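PDB 3G5O: antitoxin RelF from Mycobacterium tuberculosis, which neutralises the toxin RelG by binding it and, together with that toxin, binds DNA and represses its own promoter. Local coordinates for residues A49-W52 / E53-Q56; R82-G85 / E86-R90; L59-L62 / A63-G66. All coordinates share one frame; numbering follows the deposited sequence.

Contact 1: A49-W52 / E53-Q56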
loop_
_atom_site.group_PDB
_atom_site.type_symbol
_atom_site.label_atom_id
_atom_site.label_comp_id
_atom_site.label_asym_id
_atom_site.label_seq_id
_atom_site.Cartn_x
_atom_site.Cartn_y
_atom_site.Cartn_z
ATOM N N ALA A 49 15.026 3.428 5.033
ATOM C CA ALA A 49 14.106 4.554 5.064
ATOM C C ALA A 49 13.535 4.917 3.684
ATOM O O ALA A 49 12.318 5.228 3.563
ATOM C CB ALA A 49 14.777 5.803 5.727
ATOM N N ASP A 50 14.385 4.916 2.656
ATOM C CA ASP A 50 13.945 5.168 1.288
ATOM C C ASP A 50 12.976 4.056 0.855
ATOM O O ASP A 50 11.937 4.327 0.251
ATOM C CB ASP A 50 15.113 5.240 0.312
ATOM C CG ASP A 50 15.994 6.460 0.525
ATOM O OD1 ASP A 50 15.540 7.457 1.137
ATOM O OD2 ASP A 50 17.148 6.424 0.058
ATOM N N GLU A 51 13.321 2.806 1.162
ATOM C CA GLU A 51 12.412 1.691 0.866
ATOM C C GLU A 51 11.022 1.850 1.540
ATOM O O GLU A 51 9.978 1.585 0.915
ATOM C CB GLU A 51 13.049 0.318 1.193
ATOM C CG GLU A 51 12.280 -0.870 0.598
ATOM C CD GLU A 51 12.106 -0.747 -0.938
ATOM O OE1 GLU A 51 12.907 -0.049 -1.616
ATOM O OE2 GLU A 51 11.175 -1.333 -1.480
ATOM N N TRP A 52 11.018 2.320 2.779
ATOM C CA TRP A 52 9.777 2.541 3.508
ATOM C C TRP A 52 8.929 3.620 2.797
ATOM O O TRP A 52 7.741 3.427 2.575
ATOM C CB TRP A 52 10.075 2.968 4.946
ATOM C CG TRP A 52 8.823 3.225 5.735
ATOM C CD1 TRP A 52 8.261 4.445 6.046
ATOM C CD2 TRP A 52 7.965 2.233 6.260
ATOM N NE1 TRP A 52 7.100 4.249 6.765
ATOM C CE2 TRP A 52 6.909 2.902 6.927
ATOM C CE3 TRP A 52 7.991 0.829 6.249
ATOM C CZ2 TRP A 52 5.869 2.211 7.575
ATOM C CZ3 TRP A 52 6.958 0.128 6.931
ATOM C CH2 TRP A 52 5.915 0.844 7.584
ATOM N N GLU A 53 9.568 4.698 2.378
ATOM C CA GLU A 53 8.912 5.754 1.579
ATOM C C GLU A 53 8.342 5.205 0.234
ATOM O O GLU A 53 7.182 5.471 -0.104
ATOM C CB GLU A 53 9.903 6.877 1.299
ATOM C CG GLU A 53 9.913 7.931 2.343
ATOM C CD GLU A 53 8.544 8.648 2.362
ATOM O OE1 GLU A 53 8.155 9.250 1.332
ATOM O OE2 GLU A 53 7.841 8.554 3.386
ATOM N N SER A 54 9.167 4.472 -0.517
ATOM C CA SER A 54 8.712 3.796 -1.747
ATOM C C SER A 54 7.435 2.979 -1.537
ATOM O O SER A 54 6.460 3.074 -2.315
ATOM C CB SER A 54 9.818 2.899 -2.299
ATOM O OG SER A 54 10.838 3.690 -2.905
ATOM N N LEU A 55 7.435 2.177 -0.482
ATOM C CA LEU A 55 6.247 1.415 -0.121
ATOM C C LEU A 55 5.014 2.286 0.225
ATOM O O LEU A 55 3.922 2.029 -0.293
ATOM C CB LEU A 55 6.582 0.418 0.972
ATOM C CG LEU A 55 7.493 -0.746 0.501
ATOM C CD1 LEU A 55 7.908 -1.597 1.701
ATOM C CD2 LEU A 55 6.829 -1.647 -0.587
ATOM N N GLN A 56 5.180 3.277 1.100
ATOM C CA GLN A 56 4.090 4.211 1.423
ATOM C C GLN A 56 3.521 4.892 0.170
ATOM O O GLN A 56 2.323 5.043 0.050
ATOM C CB GLN A 56 4.540 5.304 2.424
ATOM C CG GLN A 56 4.994 4.739 3.831
ATOM C CD GLN A 56 3.963 3.757 4.389
ATOM O OE1 GLN A 56 2.779 4.063 4.458
ATOM N NE2 GLN A 56 4.404 2.568 4.736
#
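W52 and Q56, one helical turn apart, meet through an amide laid over an indole. The Q56 nitrogen NE2 sits 3.2 Å above the indole plane, displaced toward the rim of the six-membered ring, and comes within 3.2 Å of W52 CZ2. Ring and amide planes are 29° apart, so the amide is tilted over the face. Nearer the backbone, Q56 CG makes a CH-pi contact with the five-membered ring, 4.0 Å from its centroid. The torsions explain the overlap: W52 throws its ring anti to the backbone N (chi1 179°), toward the next turn, and Q56 bends at chi2 to bring its amide back above it. The other end of that amide, OE1, accepts from R62 NE of a toxin subunit.

Four i to i+4 bonds satisfy the N-H groups of 53-56 and the carbonyls of 49-52. E53 N donates to A49 O, S54 N to D50 O at 2.9 Å with an almost straight N-H...O angle of 176°, L55 N to E51 O, and Q56 N to W52 O at 3.0 Å. A49 also makes backbone hydrogen bonds to the second antitoxin subunit.

E51, E53 and S54 meet another toxin chain: E51 OE1 pairs with its R61, E53 OE1 with its R71, and S54 OG hydrogen-bonds its P59 O. W52 and L55 also pack on L55 and W52 of the second antitoxin subunit. The chemistry implies a helix whose side chains serve the dimer interface and, through carboxylate-arginine pairs, hold basic toxin surfaces as expected of a toxin-sequestering antitoxin.

Contact 2: R82-G85 / E86-R90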
loop_
_atom_site.group_PDB
_atom_site.type_symbol
_atom_site.label_atom_id
_atom_site.label_comp_id
_atom_site.label_asym_id
_atom_site.label_seq_id
_atom_site.Cartn_x
_atom_site.Cartn_y
_atom_site.Cartn_z
ATOM N N ARG A 82 3.011 13.500 -27.110
ATOM C CA ARG A 82 1.987 14.452 -26.602
ATOM C C ARG A 82 2.415 14.917 -25.180
ATOM O O ARG A 82 1.873 14.456 -24.170
ATOM C CB ARG A 82 0.586 13.829 -26.562
ATOM C CG ARG A 82 0.011 13.453 -27.945
ATOM C CD ARG A 82 -1.480 13.054 -27.833
ATOM N NE ARG A 82 -1.628 11.752 -27.163
ATOM C CZ ARG A 82 -1.753 10.595 -27.816
ATOM N NH1 ARG A 82 -1.737 10.582 -29.158
ATOM N NH2 ARG A 82 -1.888 9.456 -27.145
ATOM N N THR A 83 3.422 15.772 -25.134
ATOM C CA THR A 83 3.934 16.338 -23.888
ATOM C C THR A 83 4.223 17.805 -24.118
ATOM O O THR A 83 4.319 18.257 -25.282
ATOM C CB THR A 83 5.231 15.658 -23.415
ATOM O OG1 THR A 83 6.232 15.883 -24.419
ATOM C CG2 THR A 83 5.044 14.137 -23.204
ATOM N N TYR A 84 4.344 18.539 -23.011
ATOM C CA TYR A 84 4.490 19.997 -22.991
ATOM C C TYR A 84 5.630 20.361 -22.051
ATOM O O TYR A 84 5.769 19.760 -20.965
ATOM C CB TYR A 84 3.177 20.668 -22.497
ATOM C CG TYR A 84 2.024 20.374 -23.451
ATOM C CD1 TYR A 84 1.717 21.258 -24.488
ATOM C CD2 TYR A 84 1.315 19.178 -23.355
ATOM C CE1 TYR A 84 0.695 20.959 -25.394
ATOM C CE2 TYR A 84 0.277 18.877 -24.212
ATOM C CZ TYR A 84 -0.027 19.761 -25.242
ATOM O OH TYR A 84 -1.034 19.423 -26.124
ATOM N N GLY A 85 6.419 21.357 -22.434
ATOM C CA GLY A 85 7.548 21.786 -21.577
ATOM C C GLY A 85 7.267 23.083 -20.829
ATOM O O GLY A 85 6.171 23.628 -20.903
ATOM N N GLU A 86 8.288 23.597 -20.143
ATOM C CA GLU A 86 8.135 24.744 -19.256
ATOM C C GLU A 86 7.490 25.975 -19.883
ATOM O O GLU A 86 6.534 26.531 -19.309
ATOM C CB GLU A 86 9.488 25.134 -18.666
ATOM C CG GLU A 86 9.355 26.375 -17.774
ATOM C CD GLU A 86 10.609 26.657 -16.957
ATOM O OE1 GLU A 86 11.660 26.019 -17.205
ATOM O OE2 GLU A 86 10.527 27.517 -16.049
ATOM N N ASP A 87 7.989 26.412 -21.039
ATOM C CA ASP A 87 7.446 27.659 -21.616
ATOM C C ASP A 87 5.982 27.510 -21.973
ATOM O O ASP A 87 5.190 28.401 -21.665
ATOM C CB ASP A 87 8.279 28.204 -22.822
ATOM C CG ASP A 87 9.707 28.604 -22.415
ATOM O OD1 ASP A 87 9.901 29.059 -21.258
ATOM O OD2 ASP A 87 10.655 28.421 -23.239
ATOM N N GLU A 88 5.608 26.372 -22.566
ATOM C CA GLU A 88 4.230 26.149 -22.910
ATOM C C GLU A 88 3.307 26.092 -21.696
ATOM O O GLU A 88 2.208 26.662 -21.716
ATOM C CB GLU A 88 4.062 24.850 -23.708
ATOM C CG GLU A 88 4.808 24.829 -25.034
ATOM C CD GLU A 88 5.155 23.402 -25.437
ATOM O OE1 GLU A 88 6.082 22.785 -24.859
ATOM O OE2 GLU A 88 4.457 22.877 -26.325
ATOM N N ILE A 89 3.742 25.385 -20.654
ATOM C CA ILE A 89 2.914 25.225 -19.475
ATOM C C ILE A 89 2.781 26.574 -18.753
ATOM O O ILE A 89 1.687 26.936 -18.347
ATOM C CB ILE A 89 3.486 24.126 -18.507
ATOM C CG1 ILE A 89 3.363 22.727 -19.110
ATOM C CG2 ILE A 89 2.768 24.150 -17.133
ATOM C CD1 ILE A 89 1.956 22.170 -19.171
ATOM N N ARG A 90 3.894 27.302 -18.582
ATOM C CA ARG A 90 3.857 28.610 -17.911
ATOM C C ARG A 90 2.952 29.580 -18.657
ATOM O O ARG A 90 2.150 30.299 -18.039
ATOM C CB ARG A 90 5.262 29.198 -17.744
ATOM C CG ARG A 90 6.146 28.459 -16.701
ATOM C CD ARG A 90 7.312 29.317 -16.376
ATOM N NE ARG A 90 8.184 28.770 -15.331
ATOM C CZ ARG A 90 7.934 28.886 -14.026
ATOM N NH1 ARG A 90 6.822 29.512 -13.615
ATOM N NH2 ARG A 90 8.808 28.399 -13.131
#
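G85 marks the passage from extended chain to helix: it occupies the N-cap position, and its carbonyl O accepts the first turn's hydrogen bond from I89 N at 3.0 Å. The cap is closed from the other direction by a side chain. E88, three residues on, sends its carboxylate back to the N-terminus of the helix, where OE1 takes the N-H of G85 at 2.8 Å in a nearly straight bond (174°). This one-way bond from the N-cap N-H to the N3 glutamate is half of a capping box; glycine at the N-cap has no side chain to supply the other half. The donor meets OE1 from above the carboxylate plane, 43° out of it.

The second oxygen, E88 OE2, lies 3.7 Å from Y84 CD1, with ring and carboxylate planes 48° apart. Y84 also lends its CB to I89 CD1, an apolar touch at 3.8 Å. One turn along the helix, R90 NE donates to E86 OE2 at 2.8 Å, in the plane of the guanidinium and on the oxygen's anti lone pair. The E86 side chain is extended to reach the arginine for this salt bridge.

The bound toxin packs on the turn: T83 and Y84 form an antiparallel ladder with one of its strands, and its R27 makes a cation-pi contact with Y84. A carboxylate at the helix start would be favoured by the helix dipole, so E88 probably steadies the cap, while E86 OE2 is shared between R90 and R97, and R90 is also paired with E43 of the toxin.

Contact 3: L59-L62 / A63-G66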
loop_
_atom_site.group_PDB
_atom_site.type_symbol
_atom_site.label_atom_id
_atom_site.label_comp_id
_atom_site.label_asym_id
_atom_site.label_seq_id
_atom_site.Cartn_x
_atom_site.Cartn_y
_atom_site.Cartn_z
ATOM N N LEU A 59 1.527 2.323 -1.946
ATOM C CA LEU A 59 0.218 2.179 -1.292
ATOM C C LEU A 59 -0.706 3.331 -1.655
ATOM O O LEU A 59 -1.859 3.115 -2.058
ATOM C CB LEU A 59 0.363 2.136 0.226
ATOM C CG LEU A 59 0.872 0.859 0.882
ATOM C CD1 LEU A 59 1.212 1.290 2.286
ATOM C CD2 LEU A 59 -0.208 -0.230 0.891
ATOM N N TYR A 60 -0.204 4.558 -1.549
ATOM C CA TYR A 60 -1.028 5.692 -1.933
ATOM C C TYR A 60 -1.551 5.567 -3.383
ATOM O O TYR A 60 -2.771 5.661 -3.640
ATOM C CB TYR A 60 -0.261 7.029 -1.787
ATOM C CG TYR A 60 -1.130 8.149 -2.341
ATOM C CD1 TYR A 60 -2.114 8.750 -1.548
ATOM C CD2 TYR A 60 -0.998 8.568 -3.659
ATOM C CE1 TYR A 60 -2.959 9.753 -2.070
ATOM C CE2 TYR A 60 -1.810 9.560 -4.176
ATOM C CZ TYR A 60 -2.794 10.140 -3.380
ATOM O OH TYR A 60 -3.599 11.121 -3.917
ATOM N N TRP A 61 -0.613 5.403 -4.318
ATOM C CA TRP A 61 -0.970 5.487 -5.743
ATOM C C TRP A 61 -1.880 4.362 -6.217
ATOM O O TRP A 61 -2.822 4.619 -7.010
ATOM C CB TRP A 61 0.252 5.608 -6.638
ATOM C CG TRP A 61 0.775 7.022 -6.646
ATOM C CD1 TRP A 61 1.916 7.488 -6.052
ATOM C CD2 TRP A 61 0.160 8.147 -7.287
ATOM N NE1 TRP A 61 2.060 8.838 -6.301
ATOM C CE2 TRP A 61 0.991 9.273 -7.046
ATOM C CE3 TRP A 61 -1.023 8.315 -8.014
ATOM C CZ2 TRP A 61 0.684 10.556 -7.520
ATOM C CZ3 TRP A 61 -1.337 9.605 -8.506
ATOM C CH2 TRP A 61 -0.481 10.703 -8.243
ATOM N N LEU A 62 -1.632 3.138 -5.703
ATOM C CA LEU A 62 -2.491 1.982 -6.078
ATOM C C LEU A 62 -3.948 2.157 -5.648
ATOM O O LEU A 62 -4.836 1.527 -6.221
ATOM C CB LEU A 62 -1.931 0.647 -5.500
ATOM C CG LEU A 62 -0.642 0.150 -6.172
ATOM C CD1 LEU A 62 -0.145 -1.112 -5.514
ATOM C CD2 LEU A 62 -0.878 -0.110 -7.651
ATOM N N ALA A 63 -4.174 2.997 -4.629
ATOM C CA ALA A 63 -5.526 3.287 -4.106
ATOM C C ALA A 63 -6.293 4.385 -4.867
ATOM O O ALA A 63 -7.455 4.672 -4.523
ATOM C CB ALA A 63 -5.454 3.645 -2.597
ATOM N N GLN A 64 -5.651 5.015 -5.871
ATOM C CA GLN A 64 -6.314 6.106 -6.589
ATOM C C GLN A 64 -7.205 5.609 -7.759
ATOM O O GLN A 64 -6.866 4.648 -8.446
ATOM C CB GLN A 64 -5.297 7.150 -7.063
ATOM C CG GLN A 64 -4.451 7.683 -5.922
ATOM C CD GLN A 64 -5.297 8.124 -4.711
ATOM O OE1 GLN A 64 -6.217 8.923 -4.862
ATOM N NE2 GLN A 64 -4.963 7.617 -3.512
ATOM N N PRO A 65 -8.362 6.255 -7.962
ATOM C CA PRO A 65 -9.292 5.771 -8.995
ATOM C C PRO A 65 -8.694 5.917 -10.387
ATOM O O PRO A 65 -8.056 6.956 -10.674
ATOM C CB PRO A 65 -10.532 6.695 -8.867
ATOM C CG PRO A 65 -10.114 7.876 -8.052
ATOM C CD PRO A 65 -8.826 7.484 -7.264
ATOM N N GLY A 66 -8.852 4.885 -11.216
ATOM C CA GLY A 66 -8.394 4.914 -12.605
ATOM C C GLY A 66 -6.880 5.041 -12.710
ATOM O O GLY A 66 -6.373 5.544 -13.739
HETATM O O HOH W 1 -7.086 2.158 -7.545
#
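Amide-on-ring stacking joins Y60 to Q64: the two planes are 9° apart, and Q64 NE2 stands 3.2 Å above the phenol face, offset toward the rim, while Q64 CD lies 3.5 Å from Y60 CZ. The glutamine gets there by curling about its CB-CG bond.

Hydrogen bonding finishes the helix. The same NE2 donates to Y60 O at 2.9 Å, nearly straight (169°), with that oxygen in the amide plane; amide rotation is therefore fixed by both bond and stack. A63 N reaches Y60 O at 3.2 Å from the opposite face of the carbonyl plane, and is also weakly bonded to L59 O. Q64 N binds W61 O at 3.1 Å. The two i to i+3 bonds, A63 N to Y60 O and Q64 N to W61 O, give a tightened, 3-10-like C-terminal end, which the side-chain amide bond helps to terminate. A water lies 2.7 Å from both L62 O and Q64 O and bridges them.

The turn ends helix 49-62 and leads to helix 67-80, on which W61 (I67) and L62 (R68) lean. L59 and L62 pack on their counterparts in the second antitoxin subunit, and the phenol OH of Y60 bonds D94 of a toxin chain.

How the contacts relate
From the N terminus, the three-stranded sheet with helices 13-16 and 20-28 gives way after strand 41-48 to helix 49-62, which opens with contact 1 and ends at contact 3. Their centres are 16 Å apart, and both touch the second antitoxin subunit. The 63-66 loop then passes the chain to helix 67-80, which carries it away to contact 2, where strand 83-84 turns into helix 86-93. Each contact is local and closes no long loop; the three follow in series, with none nesting or crossing. Contact 2 stands alone, about 15 Å from contact 3 and 24 Å from contact 1 between nearest atoms. All three face toxin chains.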